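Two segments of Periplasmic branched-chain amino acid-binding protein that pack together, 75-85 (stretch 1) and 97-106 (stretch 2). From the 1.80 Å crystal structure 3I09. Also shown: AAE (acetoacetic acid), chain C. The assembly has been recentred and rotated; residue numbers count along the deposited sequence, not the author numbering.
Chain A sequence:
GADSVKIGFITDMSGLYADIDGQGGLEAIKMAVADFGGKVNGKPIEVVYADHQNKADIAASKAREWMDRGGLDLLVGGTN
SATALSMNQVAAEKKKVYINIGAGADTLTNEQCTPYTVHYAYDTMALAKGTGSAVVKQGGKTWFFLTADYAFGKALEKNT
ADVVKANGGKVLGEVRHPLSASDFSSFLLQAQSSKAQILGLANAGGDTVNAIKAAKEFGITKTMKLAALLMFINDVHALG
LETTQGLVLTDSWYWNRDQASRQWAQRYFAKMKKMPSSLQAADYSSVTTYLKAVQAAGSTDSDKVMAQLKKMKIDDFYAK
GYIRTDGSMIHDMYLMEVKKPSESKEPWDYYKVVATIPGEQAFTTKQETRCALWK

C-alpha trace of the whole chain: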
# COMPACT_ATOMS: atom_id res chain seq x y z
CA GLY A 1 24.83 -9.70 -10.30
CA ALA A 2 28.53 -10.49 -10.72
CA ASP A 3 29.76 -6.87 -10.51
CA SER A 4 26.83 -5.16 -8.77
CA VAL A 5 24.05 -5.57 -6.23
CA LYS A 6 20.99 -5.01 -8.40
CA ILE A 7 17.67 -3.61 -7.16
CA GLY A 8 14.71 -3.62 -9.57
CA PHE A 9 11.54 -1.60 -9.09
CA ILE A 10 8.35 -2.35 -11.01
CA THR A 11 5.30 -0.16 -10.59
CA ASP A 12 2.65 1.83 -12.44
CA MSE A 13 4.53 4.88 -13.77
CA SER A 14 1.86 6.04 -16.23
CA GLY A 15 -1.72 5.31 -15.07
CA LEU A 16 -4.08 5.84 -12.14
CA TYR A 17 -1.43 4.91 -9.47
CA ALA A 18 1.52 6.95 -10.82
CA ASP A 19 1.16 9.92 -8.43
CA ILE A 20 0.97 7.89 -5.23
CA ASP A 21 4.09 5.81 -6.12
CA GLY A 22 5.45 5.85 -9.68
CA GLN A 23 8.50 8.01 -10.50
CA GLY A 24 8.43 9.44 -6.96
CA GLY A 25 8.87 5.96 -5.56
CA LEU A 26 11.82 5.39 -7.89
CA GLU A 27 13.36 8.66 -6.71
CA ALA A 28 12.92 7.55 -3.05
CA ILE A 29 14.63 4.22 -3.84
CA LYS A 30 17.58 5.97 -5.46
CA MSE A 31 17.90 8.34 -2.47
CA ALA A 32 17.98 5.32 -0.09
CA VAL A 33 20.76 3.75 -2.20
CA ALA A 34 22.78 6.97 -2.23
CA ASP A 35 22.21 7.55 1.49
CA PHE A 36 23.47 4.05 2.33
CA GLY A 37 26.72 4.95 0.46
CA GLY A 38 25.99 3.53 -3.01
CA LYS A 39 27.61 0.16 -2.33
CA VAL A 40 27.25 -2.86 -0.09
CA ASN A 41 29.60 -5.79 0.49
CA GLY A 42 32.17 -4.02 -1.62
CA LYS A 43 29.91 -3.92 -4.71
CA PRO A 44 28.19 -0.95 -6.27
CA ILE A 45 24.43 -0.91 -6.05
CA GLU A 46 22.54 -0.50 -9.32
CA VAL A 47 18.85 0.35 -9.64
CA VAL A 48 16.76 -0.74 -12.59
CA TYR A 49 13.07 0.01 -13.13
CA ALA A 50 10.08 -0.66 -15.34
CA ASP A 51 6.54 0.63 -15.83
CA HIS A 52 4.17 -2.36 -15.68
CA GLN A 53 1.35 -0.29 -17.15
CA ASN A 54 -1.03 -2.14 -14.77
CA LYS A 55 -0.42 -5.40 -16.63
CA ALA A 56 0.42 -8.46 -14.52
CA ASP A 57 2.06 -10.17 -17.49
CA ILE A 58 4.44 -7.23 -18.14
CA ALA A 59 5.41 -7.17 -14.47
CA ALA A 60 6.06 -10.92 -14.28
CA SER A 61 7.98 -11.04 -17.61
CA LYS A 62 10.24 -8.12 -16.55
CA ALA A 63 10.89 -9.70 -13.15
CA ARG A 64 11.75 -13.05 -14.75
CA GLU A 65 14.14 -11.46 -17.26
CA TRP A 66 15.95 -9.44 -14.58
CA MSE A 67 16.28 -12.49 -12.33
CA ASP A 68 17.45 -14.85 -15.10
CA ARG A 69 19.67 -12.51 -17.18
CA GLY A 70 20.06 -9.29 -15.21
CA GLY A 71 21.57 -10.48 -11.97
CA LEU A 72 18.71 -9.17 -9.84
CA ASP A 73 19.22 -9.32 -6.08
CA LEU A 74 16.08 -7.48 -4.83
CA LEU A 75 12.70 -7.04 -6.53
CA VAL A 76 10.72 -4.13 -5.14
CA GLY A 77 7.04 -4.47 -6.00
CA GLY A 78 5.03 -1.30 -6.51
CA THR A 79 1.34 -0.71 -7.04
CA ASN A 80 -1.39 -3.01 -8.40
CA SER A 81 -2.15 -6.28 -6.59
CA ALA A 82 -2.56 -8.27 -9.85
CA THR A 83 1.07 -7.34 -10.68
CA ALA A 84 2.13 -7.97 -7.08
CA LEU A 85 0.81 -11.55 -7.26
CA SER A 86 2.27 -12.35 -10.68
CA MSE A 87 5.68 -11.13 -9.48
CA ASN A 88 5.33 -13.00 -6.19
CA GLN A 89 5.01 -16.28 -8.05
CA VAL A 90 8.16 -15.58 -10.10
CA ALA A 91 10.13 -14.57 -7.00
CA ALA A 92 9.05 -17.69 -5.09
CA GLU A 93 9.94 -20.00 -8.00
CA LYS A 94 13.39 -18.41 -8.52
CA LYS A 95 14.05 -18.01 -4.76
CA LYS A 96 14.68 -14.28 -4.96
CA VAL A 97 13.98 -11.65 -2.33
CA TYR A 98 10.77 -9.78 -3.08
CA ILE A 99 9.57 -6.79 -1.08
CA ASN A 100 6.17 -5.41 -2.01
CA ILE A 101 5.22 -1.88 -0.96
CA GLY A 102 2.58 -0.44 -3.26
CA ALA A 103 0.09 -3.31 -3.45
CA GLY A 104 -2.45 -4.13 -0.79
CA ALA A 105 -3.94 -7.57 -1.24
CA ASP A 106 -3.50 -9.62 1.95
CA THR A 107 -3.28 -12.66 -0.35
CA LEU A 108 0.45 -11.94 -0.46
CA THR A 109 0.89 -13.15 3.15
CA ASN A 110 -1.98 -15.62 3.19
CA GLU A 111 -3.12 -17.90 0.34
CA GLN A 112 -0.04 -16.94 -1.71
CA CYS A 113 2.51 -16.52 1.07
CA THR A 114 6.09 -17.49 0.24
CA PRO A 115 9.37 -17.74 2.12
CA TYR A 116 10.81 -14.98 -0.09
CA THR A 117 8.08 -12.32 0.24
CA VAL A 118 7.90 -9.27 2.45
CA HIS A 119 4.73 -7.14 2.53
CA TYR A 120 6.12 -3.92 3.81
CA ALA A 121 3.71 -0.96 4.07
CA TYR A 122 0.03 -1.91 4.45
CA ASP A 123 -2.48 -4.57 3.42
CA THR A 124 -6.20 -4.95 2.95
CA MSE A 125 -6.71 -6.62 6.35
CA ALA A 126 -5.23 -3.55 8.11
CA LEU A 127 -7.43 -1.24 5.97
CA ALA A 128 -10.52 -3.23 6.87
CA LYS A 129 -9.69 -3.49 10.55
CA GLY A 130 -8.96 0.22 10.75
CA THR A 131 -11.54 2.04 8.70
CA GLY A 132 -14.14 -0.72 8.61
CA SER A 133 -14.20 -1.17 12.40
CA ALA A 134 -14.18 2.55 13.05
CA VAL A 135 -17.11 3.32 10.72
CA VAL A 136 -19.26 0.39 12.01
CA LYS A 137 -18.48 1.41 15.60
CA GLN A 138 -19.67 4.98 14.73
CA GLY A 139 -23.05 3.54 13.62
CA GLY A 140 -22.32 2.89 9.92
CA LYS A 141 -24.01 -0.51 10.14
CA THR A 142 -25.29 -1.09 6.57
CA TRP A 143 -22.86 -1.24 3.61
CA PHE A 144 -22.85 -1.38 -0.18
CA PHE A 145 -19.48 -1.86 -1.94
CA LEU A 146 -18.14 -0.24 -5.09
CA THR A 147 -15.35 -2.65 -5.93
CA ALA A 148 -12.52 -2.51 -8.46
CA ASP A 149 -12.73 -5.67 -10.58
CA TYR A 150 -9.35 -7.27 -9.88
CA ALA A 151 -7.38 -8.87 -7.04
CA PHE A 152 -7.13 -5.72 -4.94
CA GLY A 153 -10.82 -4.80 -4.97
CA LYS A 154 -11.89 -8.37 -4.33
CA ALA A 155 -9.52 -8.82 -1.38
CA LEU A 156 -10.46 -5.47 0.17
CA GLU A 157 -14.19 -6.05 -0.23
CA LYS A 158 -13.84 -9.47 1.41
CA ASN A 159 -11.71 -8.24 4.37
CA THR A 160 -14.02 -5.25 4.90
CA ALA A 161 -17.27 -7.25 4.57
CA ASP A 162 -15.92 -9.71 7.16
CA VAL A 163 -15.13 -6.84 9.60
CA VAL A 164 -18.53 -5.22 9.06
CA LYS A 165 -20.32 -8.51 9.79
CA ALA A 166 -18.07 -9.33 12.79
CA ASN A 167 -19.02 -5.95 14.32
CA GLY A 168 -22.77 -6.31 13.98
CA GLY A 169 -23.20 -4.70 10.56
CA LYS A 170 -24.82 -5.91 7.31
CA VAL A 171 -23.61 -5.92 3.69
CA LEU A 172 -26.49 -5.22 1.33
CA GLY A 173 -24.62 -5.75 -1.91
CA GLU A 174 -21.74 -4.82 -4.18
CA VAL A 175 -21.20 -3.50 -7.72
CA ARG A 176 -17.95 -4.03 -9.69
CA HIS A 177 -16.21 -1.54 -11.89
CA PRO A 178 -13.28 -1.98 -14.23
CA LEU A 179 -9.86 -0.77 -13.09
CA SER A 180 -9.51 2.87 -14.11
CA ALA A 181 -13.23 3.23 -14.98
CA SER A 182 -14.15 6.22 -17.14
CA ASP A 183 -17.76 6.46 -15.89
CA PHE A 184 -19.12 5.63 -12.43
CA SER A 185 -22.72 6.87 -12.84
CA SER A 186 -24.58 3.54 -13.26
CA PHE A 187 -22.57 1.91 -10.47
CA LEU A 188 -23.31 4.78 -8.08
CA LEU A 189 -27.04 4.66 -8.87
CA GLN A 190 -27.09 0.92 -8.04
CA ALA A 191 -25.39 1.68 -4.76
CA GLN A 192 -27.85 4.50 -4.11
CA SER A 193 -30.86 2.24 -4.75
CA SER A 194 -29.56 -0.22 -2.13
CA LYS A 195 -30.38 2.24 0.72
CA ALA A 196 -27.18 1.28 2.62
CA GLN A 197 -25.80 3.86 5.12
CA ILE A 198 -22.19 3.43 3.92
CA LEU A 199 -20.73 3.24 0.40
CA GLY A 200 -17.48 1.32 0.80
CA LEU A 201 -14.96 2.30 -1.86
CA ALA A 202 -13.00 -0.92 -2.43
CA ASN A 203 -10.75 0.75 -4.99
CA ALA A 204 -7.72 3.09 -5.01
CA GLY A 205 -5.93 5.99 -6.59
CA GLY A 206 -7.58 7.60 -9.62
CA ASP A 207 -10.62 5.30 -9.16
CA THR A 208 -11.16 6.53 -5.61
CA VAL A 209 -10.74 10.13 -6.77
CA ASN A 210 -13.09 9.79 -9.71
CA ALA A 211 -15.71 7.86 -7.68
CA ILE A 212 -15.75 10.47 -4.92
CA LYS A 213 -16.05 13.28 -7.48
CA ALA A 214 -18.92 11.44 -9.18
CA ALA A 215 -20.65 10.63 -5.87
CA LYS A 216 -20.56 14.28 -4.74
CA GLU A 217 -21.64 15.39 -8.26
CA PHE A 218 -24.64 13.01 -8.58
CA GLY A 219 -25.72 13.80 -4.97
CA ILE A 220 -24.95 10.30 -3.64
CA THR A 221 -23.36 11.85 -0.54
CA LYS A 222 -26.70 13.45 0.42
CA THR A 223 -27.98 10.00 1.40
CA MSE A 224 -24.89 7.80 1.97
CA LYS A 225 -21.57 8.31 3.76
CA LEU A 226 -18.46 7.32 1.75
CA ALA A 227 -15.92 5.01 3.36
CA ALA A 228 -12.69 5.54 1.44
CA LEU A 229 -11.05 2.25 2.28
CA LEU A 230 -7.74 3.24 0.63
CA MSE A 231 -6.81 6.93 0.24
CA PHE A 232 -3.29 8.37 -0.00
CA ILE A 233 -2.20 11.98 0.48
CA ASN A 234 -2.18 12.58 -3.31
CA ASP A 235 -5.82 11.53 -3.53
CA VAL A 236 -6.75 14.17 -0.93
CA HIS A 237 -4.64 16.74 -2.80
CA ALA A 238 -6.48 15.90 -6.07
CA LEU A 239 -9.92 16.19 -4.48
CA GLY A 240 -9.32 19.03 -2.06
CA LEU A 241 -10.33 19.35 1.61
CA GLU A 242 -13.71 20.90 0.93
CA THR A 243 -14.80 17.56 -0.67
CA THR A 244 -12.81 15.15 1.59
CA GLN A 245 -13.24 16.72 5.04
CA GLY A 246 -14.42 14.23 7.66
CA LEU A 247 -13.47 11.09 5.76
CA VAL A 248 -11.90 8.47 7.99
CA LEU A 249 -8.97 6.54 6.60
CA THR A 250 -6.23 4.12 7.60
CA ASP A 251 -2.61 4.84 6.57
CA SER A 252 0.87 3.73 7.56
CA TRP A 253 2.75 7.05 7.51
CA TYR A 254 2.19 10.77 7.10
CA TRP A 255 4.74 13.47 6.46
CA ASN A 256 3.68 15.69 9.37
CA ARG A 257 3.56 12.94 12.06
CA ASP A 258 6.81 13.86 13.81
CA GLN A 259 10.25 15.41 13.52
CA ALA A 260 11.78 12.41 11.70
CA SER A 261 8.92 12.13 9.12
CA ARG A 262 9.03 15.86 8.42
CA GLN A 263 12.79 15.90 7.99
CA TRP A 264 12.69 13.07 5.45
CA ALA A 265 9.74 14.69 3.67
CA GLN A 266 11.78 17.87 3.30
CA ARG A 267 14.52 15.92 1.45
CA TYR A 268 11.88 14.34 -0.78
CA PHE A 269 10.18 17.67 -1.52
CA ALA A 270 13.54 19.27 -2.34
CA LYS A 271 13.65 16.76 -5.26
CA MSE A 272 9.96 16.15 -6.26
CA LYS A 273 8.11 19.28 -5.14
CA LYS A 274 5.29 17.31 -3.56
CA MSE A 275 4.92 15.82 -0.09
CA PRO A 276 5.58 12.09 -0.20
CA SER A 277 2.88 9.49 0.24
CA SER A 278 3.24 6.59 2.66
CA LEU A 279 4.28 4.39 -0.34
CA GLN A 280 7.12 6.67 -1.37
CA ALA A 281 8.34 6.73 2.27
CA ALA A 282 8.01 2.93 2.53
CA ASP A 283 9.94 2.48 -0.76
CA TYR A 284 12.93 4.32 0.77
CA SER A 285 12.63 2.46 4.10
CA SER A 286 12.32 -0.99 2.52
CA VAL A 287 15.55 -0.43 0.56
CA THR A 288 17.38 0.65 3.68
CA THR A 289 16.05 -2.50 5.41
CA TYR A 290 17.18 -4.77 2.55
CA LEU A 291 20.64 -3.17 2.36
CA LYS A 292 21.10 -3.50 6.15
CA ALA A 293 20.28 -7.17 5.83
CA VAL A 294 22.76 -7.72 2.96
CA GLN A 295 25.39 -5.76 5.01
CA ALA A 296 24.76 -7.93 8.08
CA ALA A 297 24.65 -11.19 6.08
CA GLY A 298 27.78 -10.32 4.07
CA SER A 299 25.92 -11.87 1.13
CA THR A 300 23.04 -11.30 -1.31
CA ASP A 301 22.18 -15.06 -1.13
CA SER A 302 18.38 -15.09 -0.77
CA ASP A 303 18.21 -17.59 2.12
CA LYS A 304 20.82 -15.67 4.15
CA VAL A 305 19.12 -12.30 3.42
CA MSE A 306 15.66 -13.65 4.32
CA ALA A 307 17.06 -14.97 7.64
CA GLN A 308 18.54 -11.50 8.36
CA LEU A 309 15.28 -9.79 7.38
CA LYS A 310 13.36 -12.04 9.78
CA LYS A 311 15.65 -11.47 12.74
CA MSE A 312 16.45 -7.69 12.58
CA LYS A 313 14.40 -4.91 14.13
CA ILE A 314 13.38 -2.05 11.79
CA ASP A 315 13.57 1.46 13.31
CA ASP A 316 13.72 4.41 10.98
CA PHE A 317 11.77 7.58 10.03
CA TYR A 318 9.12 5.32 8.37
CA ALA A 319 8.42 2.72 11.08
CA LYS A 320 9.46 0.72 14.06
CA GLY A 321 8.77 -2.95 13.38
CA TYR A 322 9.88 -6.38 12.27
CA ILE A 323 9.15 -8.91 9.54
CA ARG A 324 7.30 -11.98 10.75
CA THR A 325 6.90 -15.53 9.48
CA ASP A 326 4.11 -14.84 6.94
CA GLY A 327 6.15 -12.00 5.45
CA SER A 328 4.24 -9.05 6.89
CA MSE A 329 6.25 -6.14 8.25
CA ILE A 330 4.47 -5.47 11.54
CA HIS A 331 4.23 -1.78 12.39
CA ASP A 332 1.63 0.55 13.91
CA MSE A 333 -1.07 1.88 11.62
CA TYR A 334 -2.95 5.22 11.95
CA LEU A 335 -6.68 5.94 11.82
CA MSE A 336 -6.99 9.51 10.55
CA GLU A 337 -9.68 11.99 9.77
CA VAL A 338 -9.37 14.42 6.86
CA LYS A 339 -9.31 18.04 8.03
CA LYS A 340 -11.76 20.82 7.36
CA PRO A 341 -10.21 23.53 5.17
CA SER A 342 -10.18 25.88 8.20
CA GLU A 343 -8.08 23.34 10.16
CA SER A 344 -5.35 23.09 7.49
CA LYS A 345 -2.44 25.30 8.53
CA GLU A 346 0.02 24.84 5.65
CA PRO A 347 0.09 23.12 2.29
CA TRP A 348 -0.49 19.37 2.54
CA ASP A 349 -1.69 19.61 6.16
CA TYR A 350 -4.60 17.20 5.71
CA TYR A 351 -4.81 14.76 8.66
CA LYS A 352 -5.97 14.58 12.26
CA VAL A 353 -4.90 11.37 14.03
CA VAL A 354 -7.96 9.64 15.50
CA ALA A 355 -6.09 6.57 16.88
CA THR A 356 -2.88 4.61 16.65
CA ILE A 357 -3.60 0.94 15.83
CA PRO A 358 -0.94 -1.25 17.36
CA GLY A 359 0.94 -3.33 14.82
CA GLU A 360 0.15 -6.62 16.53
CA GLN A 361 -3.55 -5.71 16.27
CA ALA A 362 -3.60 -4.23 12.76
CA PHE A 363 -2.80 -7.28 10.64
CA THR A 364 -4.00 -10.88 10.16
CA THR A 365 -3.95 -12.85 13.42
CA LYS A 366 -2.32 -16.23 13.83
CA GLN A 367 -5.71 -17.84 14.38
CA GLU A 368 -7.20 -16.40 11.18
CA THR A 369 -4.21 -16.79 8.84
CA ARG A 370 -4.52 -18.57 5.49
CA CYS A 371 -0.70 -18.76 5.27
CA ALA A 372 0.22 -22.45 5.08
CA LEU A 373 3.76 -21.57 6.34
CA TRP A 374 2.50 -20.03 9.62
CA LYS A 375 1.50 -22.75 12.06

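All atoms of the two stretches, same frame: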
# COMPACT_ATOMS: atom_id res chain seq x y z
N LEU A 75 13.86 -7.55 -5.80
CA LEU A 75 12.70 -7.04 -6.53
C LEU A 75 11.82 -6.27 -5.57
O LEU A 75 11.32 -6.81 -4.55
CB LEU A 75 11.93 -8.15 -7.21
CG LEU A 75 10.70 -7.74 -8.00
CD1 LEU A 75 11.10 -6.81 -9.18
CD2 LEU A 75 9.88 -8.99 -8.48
N VAL A 76 11.64 -4.99 -5.87
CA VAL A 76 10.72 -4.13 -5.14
C VAL A 76 9.45 -4.02 -5.95
O VAL A 76 9.48 -3.52 -7.08
CB VAL A 76 11.27 -2.72 -4.88
CG1 VAL A 76 10.22 -1.88 -4.06
CG2 VAL A 76 12.62 -2.81 -4.11
N GLY A 77 8.35 -4.46 -5.36
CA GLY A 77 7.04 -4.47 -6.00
C GLY A 77 6.31 -3.18 -5.67
O GLY A 77 6.16 -2.80 -4.51
N GLY A 78 5.81 -2.51 -6.70
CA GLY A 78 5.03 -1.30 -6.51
C GLY A 78 3.54 -1.56 -6.47
O GLY A 78 3.07 -2.50 -5.82
N THR A 79 2.79 -0.69 -7.12
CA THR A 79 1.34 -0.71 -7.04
C THR A 79 0.74 -1.83 -7.91
O THR A 79 1.42 -2.44 -8.74
CB THR A 79 0.77 0.67 -7.43
OG1 THR A 79 1.32 1.08 -8.68
CG2 THR A 79 1.13 1.75 -6.35
N ASN A 80 -0.54 -2.10 -7.64
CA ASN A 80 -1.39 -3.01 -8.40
C ASN A 80 -1.23 -4.47 -7.92
O ASN A 80 -0.21 -5.11 -8.18
CB ASN A 80 -1.18 -2.86 -9.90
CG ASN A 80 -2.17 -3.70 -10.71
OD1 ASN A 80 -2.44 -4.87 -10.36
ND2 ASN A 80 -2.72 -3.12 -11.79
N SER A 81 -2.23 -4.96 -7.19
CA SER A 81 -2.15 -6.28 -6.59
C SER A 81 -2.10 -7.42 -7.62
O SER A 81 -1.57 -8.46 -7.31
CB SER A 81 -3.30 -6.54 -5.61
OG SER A 81 -3.15 -5.79 -4.42
N ALA A 82 -2.66 -7.23 -8.82
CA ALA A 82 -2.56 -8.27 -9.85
C ALA A 82 -1.07 -8.42 -10.23
O ALA A 82 -0.56 -9.56 -10.34
CB ALA A 82 -3.41 -7.96 -11.07
N THR A 83 -0.37 -7.29 -10.40
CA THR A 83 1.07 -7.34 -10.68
C THR A 83 1.86 -7.86 -9.49
O THR A 83 2.84 -8.60 -9.66
CB THR A 83 1.66 -6.02 -11.16
OG1 THR A 83 1.81 -5.10 -10.08
CG2 THR A 83 0.83 -5.37 -12.25
N ALA A 84 1.42 -7.51 -8.28
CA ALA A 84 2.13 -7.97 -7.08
C ALA A 84 2.14 -9.50 -7.00
O ALA A 84 3.14 -10.11 -6.58
CB ALA A 84 1.49 -7.41 -5.79
N LEU A 85 1.00 -10.09 -7.31
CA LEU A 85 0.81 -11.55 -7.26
C LEU A 85 1.51 -12.28 -8.37
O LEU A 85 2.05 -13.34 -8.14
CB LEU A 85 -0.66 -11.88 -7.20
CG LEU A 85 -1.33 -11.50 -5.88
CD1 LEU A 85 -2.85 -11.60 -6.00
CD2 LEU A 85 -0.83 -12.36 -4.70
N VAL A 97 14.62 -12.54 -3.30
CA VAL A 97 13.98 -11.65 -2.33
C VAL A 97 13.06 -10.62 -2.99
O VAL A 97 13.45 -9.88 -3.92
CB VAL A 97 15.04 -10.91 -1.45
CG1 VAL A 97 14.35 -9.94 -0.43
CG2 VAL A 97 15.96 -11.96 -0.73
N TYR A 98 11.82 -10.58 -2.52
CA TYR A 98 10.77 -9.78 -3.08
C TYR A 98 10.11 -8.97 -1.95
O TYR A 98 9.48 -9.55 -1.04
CB TYR A 98 9.76 -10.68 -3.78
CG TYR A 98 8.50 -9.98 -4.31
CD1 TYR A 98 8.56 -8.80 -5.06
CD2 TYR A 98 7.25 -10.53 -4.08
CE1 TYR A 98 7.41 -8.21 -5.56
CE2 TYR A 98 6.09 -9.96 -4.56
CZ TYR A 98 6.17 -8.80 -5.29
OH TYR A 98 5.01 -8.24 -5.74
N ILE A 99 10.22 -7.64 -2.04
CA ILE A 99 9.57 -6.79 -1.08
C ILE A 99 8.52 -5.97 -1.80
O ILE A 99 8.82 -5.21 -2.73
CB ILE A 99 10.56 -5.88 -0.37
CG1 ILE A 99 11.62 -6.73 0.30
CG2 ILE A 99 9.81 -5.03 0.67
CD1 ILE A 99 12.71 -5.91 1.01
N ASN A 100 7.27 -6.18 -1.43
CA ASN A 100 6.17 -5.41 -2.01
C ASN A 100 5.70 -4.27 -1.11
O ASN A 100 5.42 -4.48 0.08
CB ASN A 100 4.99 -6.28 -2.35
CG ASN A 100 3.97 -5.50 -3.19
OD1 ASN A 100 3.28 -4.65 -2.66
ND2 ASN A 100 3.96 -5.74 -4.51
N ILE A 101 5.69 -3.06 -1.68
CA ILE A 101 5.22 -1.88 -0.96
C ILE A 101 3.85 -1.40 -1.46
O ILE A 101 2.91 -1.19 -0.66
CB ILE A 101 6.22 -0.69 -1.12
CG1 ILE A 101 7.47 -0.89 -0.25
CG2 ILE A 101 5.56 0.63 -0.72
CD1 ILE A 101 8.26 -2.05 -0.58
N GLY A 102 3.72 -1.19 -2.77
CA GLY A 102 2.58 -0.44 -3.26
C GLY A 102 1.25 -1.17 -3.27
O GLY A 102 0.20 -0.51 -3.25
N ALA A 103 1.28 -2.50 -3.30
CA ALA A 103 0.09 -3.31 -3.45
C ALA A 103 -0.47 -3.70 -2.09
O ALA A 103 0.26 -3.84 -1.13
CB ALA A 103 0.37 -4.57 -4.29
N GLY A 104 -1.79 -3.84 -2.03
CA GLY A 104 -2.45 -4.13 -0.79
C GLY A 104 -2.95 -5.51 -0.50
O GLY A 104 -3.16 -5.82 0.66
N ALA A 105 -3.20 -6.34 -1.51
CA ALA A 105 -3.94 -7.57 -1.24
C ALA A 105 -3.27 -8.42 -0.16
O ALA A 105 -2.09 -8.80 -0.29
CB ALA A 105 -4.12 -8.41 -2.52
N ASP A 106 -4.04 -8.76 0.88
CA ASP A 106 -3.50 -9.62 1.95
C ASP A 106 -3.20 -11.06 1.51
O ASP A 106 -2.57 -11.81 2.25
CB ASP A 106 -4.38 -9.57 3.22
CG ASP A 106 -5.70 -10.31 3.09
OD1 ASP A 106 -6.19 -10.54 1.97
OD2 ASP A 106 -6.30 -10.61 4.16
O1 AAE C . -3.08 -3.25 -4.38
C2 AAE C . -3.55 -2.45 -5.21
O3 AAE C . -3.86 -2.79 -6.37
C4 AAE C . -3.79 -1.02 -4.76
C5 AAE C . -2.60 -0.14 -5.06
O8 AAE C . -1.50 -0.63 -5.39
C9 AAE C . -2.80 1.32 -4.77
O HOH W 1 3.05 -4.91 -7.30

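How does stretch 2 begin its contact? Its strand runs parallel to strand 75-77, and the pairing starts where Leu 75 N donates to Val 97 O at 3.0 Å, nearly straight. Next, Tyr 98 lays its ring beside Leu 75, with CD1 3.7 Å from Leu 75 CD2, and passes Gly 77, whose CA lies 3.8 Å from Tyr 98 CE1. The phenol reaches the helix, where Tyr 98 OH donates to Ala 84 O at 2.8 Å.

What do Ile 99 and Asn 100 add? Ile 99 uses both of its backbone polar atoms on stretch 1: its N donates to Leu 75 O at 2.9 Å and its O accepts from Gly 77 N at 2.8 Å. Bonding to both neighbours of its partner, Val 76, is typical of parallel strands. Asn 100 shares a face of the sheet with Tyr 98, and its ND2 donates to Tyr 98 OH at 3.0 Å. A CB on Gly 77 would clash with Tyr 98 CE1 and with Asn 100 ND2. Asn 100 ND2 also donates to water 1 at 3.0 Å, and that water donates to Thr 83 OG1 at 3.0 Å, a second link to the helix.

How does the contact continue beyond the strand? Ile 101 N donates to Gly 77 O at 2.9 Å, and Gly 102 N adds a weak bond to the same oxygen at 3.4 Å. Gly 102 packs so tightly that a CB would clash with Gly 78 C and Thr 79 N.

What closes the far end around the ligand? Ala 103 CB packs 3.4 Å from Ala 84 CB. Gly 104 N and Ser 81 OG both donate to acetoacetic acid O1, at 2.7 and 2.5 Å, so the ligand bridges the stretches. Ser 81 OG also accepts from Ala 105 N at 3.0 Å.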